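Local coordinates for glycosyl hydrolase 25 (PDB 4FF5), which is a TIM-barrel glycosyl hydrolase of family 25 that participates in host-cell invasion by Streptococcus pneumoniae and probably cleaves peptidoglycan glycan strands, at residues Pro53-Leu57 / Leu244-Ile249. Numbering follows the deposited sequence.
Sequences PIIDL and LDINVI
Run the extended strands 54-57 and 244-249 antiparallel, their axes 4.7 Å apart at closest and 142° between directions. I54 faces N247 as the hydrogen-bonded pair: I54 N donates to N247 O at 3.1 Å and N247 N to I54 O at 2.7 Å. I55 and I246 form the next, non-hydrogen-bonded pair, CA to CA 4.7 Å. Beyond it the ladder loosens: D56 N to D245 O is a weak 3.3 Å bond, and a water takes over, donating to D56 O (2.7 Å) and accepting from D245 N (2.9 Å). This seam closes the family 25 barrel, where the last strand runs antiparallel to the other seven. N247, chi1 m, turns its amide into the barrel: ND2 gives one bond to I54 O (3.1 Å) and another to D56 OD1 (2.9 Å), while OD1 accepts from W205. D56, chi1 p, also receives Q230 on OD1; its OD2 sits 2.5 Å from D245 OD1. These carboxylates lie at the C-terminal end of the parallel strands, where TIM barrels carry their active sites. On the other face, I55 CG2 meets I246 CD1 at 3.8 Å, and P53 CB packs 3.3 Å from I246 CG2.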
loop_
_atom_site.group_PDB
_atom_site.type_symbol
_atom_site.label_atom_id
_atom_site.label_comp_id
_atom_site.label_asym_id
_atom_site.label_seq_id
_atom_site.Cartn_x
_atom_site.Cartn_y
_atom_site.Cartn_z
ATOM N N PRO A 53 0.971 -3.519 14.301
ATOM C CA PRO A 53 1.597 -3.100 13.046
ATOM C C PRO A 53 0.596 -2.932 11.895
ATOM O O PRO A 53 -0.527 -3.445 11.963
ATOM C CB PRO A 53 2.543 -4.257 12.737
ATOM C CG PRO A 53 1.916 -5.437 13.371
ATOM C CD PRO A 53 1.264 -4.927 14.626
ATOM N N ILE A 54 1.011 -2.196 10.866
ATOM C CA ILE A 54 0.267 -2.090 9.613
ATOM C C ILE A 54 0.872 -3.088 8.620
ATOM O O ILE A 54 2.092 -3.107 8.412
ATOM C CB ILE A 54 0.338 -0.657 9.039
ATOM C CG1 ILE A 54 -0.367 0.340 9.992
ATOM C CG2 ILE A 54 -0.206 -0.601 7.608
ATOM C CD1 ILE A 54 0.172 1.757 9.857
ATOM N N ILE A 55 0.022 -3.919 8.016
ATOM C CA ILE A 55 0.488 -4.868 7.017
ATOM C C ILE A 55 0.103 -4.431 5.601
ATOM O O ILE A 55 -0.780 -3.583 5.399
ATOM C CB ILE A 55 -0.028 -6.311 7.287
ATOM C CG1 ILE A 55 -1.555 -6.383 7.083
ATOM C CG2 ILE A 55 0.414 -6.772 8.679
ATOM C CD1 ILE A 55 -2.136 -7.788 7.220
ATOM N N ASP A 56 0.829 -4.971 4.627
ATOM C CA ASP A 56 0.394 -4.932 3.237
ATOM C C ASP A 56 0.381 -6.362 2.695
ATOM O O ASP A 56 1.214 -7.201 3.083
ATOM C CB ASP A 56 1.186 -3.931 2.374
ATOM C CG ASP A 56 2.674 -4.266 2.272
ATOM O OD1 ASP A 56 3.468 -3.726 3.080
ATOM O OD2 ASP A 56 3.041 -5.077 1.385
ATOM N N LEU A 57 -0.604 -6.623 1.837
ATOM C CA LEU A 57 -0.937 -7.950 1.358
ATOM C C LEU A 57 -1.251 -7.857 -0.112
ATOM O O LEU A 57 -1.685 -6.800 -0.601
ATOM C CB LEU A 57 -2.218 -8.453 2.032
ATOM C CG LEU A 57 -2.246 -8.771 3.499
ATOM C CD1 LEU A 57 -3.705 -8.890 3.905
ATOM C CD2 LEU A 57 -1.517 -10.086 3.744
ATOM N N LEU A 244 5.189 -11.848 5.968
ATOM C CA LEU A 244 4.369 -10.664 5.707
ATOM C C LEU A 244 5.198 -9.388 5.669
ATOM O O LEU A 244 6.122 -9.191 6.486
ATOM C CB LEU A 244 3.296 -10.492 6.788
ATOM C CG LEU A 244 2.020 -11.326 6.728
ATOM C CD1 LEU A 244 1.194 -11.096 7.986
ATOM C CD2 LEU A 244 1.239 -10.972 5.468
ATOM N N ASP A 245 4.837 -8.508 4.744
ATOM C CA ASP A 245 5.346 -7.149 4.764
ATOM C C ASP A 245 4.749 -6.426 5.954
ATOM O O ASP A 245 3.512 -6.338 6.061
ATOM C CB ASP A 245 4.905 -6.381 3.513
ATOM C CG ASP A 245 5.589 -6.847 2.230
ATOM O OD1 ASP A 245 5.133 -6.417 1.136
ATOM O OD2 ASP A 245 6.562 -7.626 2.283
ATOM N N ILE A 246 5.606 -5.842 6.802
ATOM C CA ILE A 246 5.133 -5.081 7.955
ATOM C C ILE A 246 5.623 -3.644 7.881
ATOM O O ILE A 246 6.753 -3.370 7.448
ATOM C CB ILE A 246 5.564 -5.666 9.330
ATOM C CG1 ILE A 246 5.452 -7.189 9.350
ATOM C CG2 ILE A 246 4.760 -5.000 10.450
ATOM C CD1 ILE A 246 4.053 -7.720 9.156
ATOM N N ASN A 247 4.730 -2.757 8.299
ATOM C CA ASN A 247 4.909 -1.326 8.225
ATOM C C ASN A 247 4.650 -0.690 9.582
ATOM O O ASN A 247 3.883 -1.215 10.415
ATOM C CB ASN A 247 3.916 -0.743 7.203
ATOM C CG ASN A 247 4.015 -1.417 5.852
ATOM O OD1 ASN A 247 4.849 -1.054 5.035
ATOM N ND2 ASN A 247 3.187 -2.438 5.627
ATOM N N VAL A 248 5.258 0.463 9.801
ATOM C CA VAL A 248 4.925 1.265 10.978
ATOM C C VAL A 248 4.810 2.746 10.566
ATOM O O VAL A 248 5.484 3.186 9.643
ATOM C CB VAL A 248 5.962 1.021 12.107
ATOM C CG1 VAL A 248 7.318 1.617 11.733
ATOM C CG2 VAL A 248 5.478 1.584 13.435
ATOM N N ILE A 249 3.912 3.488 11.214
ATOM C CA ILE A 249 3.925 4.957 11.122
ATOM C C ILE A 249 5.327 5.455 11.569
ATOM O O ILE A 249 5.876 4.980 12.565
ATOM C CB ILE A 249 2.815 5.587 12.009
ATOM C CG1 ILE A 249 1.390 5.190 11.549
ATOM C CG2 ILE A 249 2.955 7.111 12.094
ATOM C CD1 ILE A 249 1.078 5.434 10.088
HETATM O O HOH W 1 2.845 -9.296 2.749
#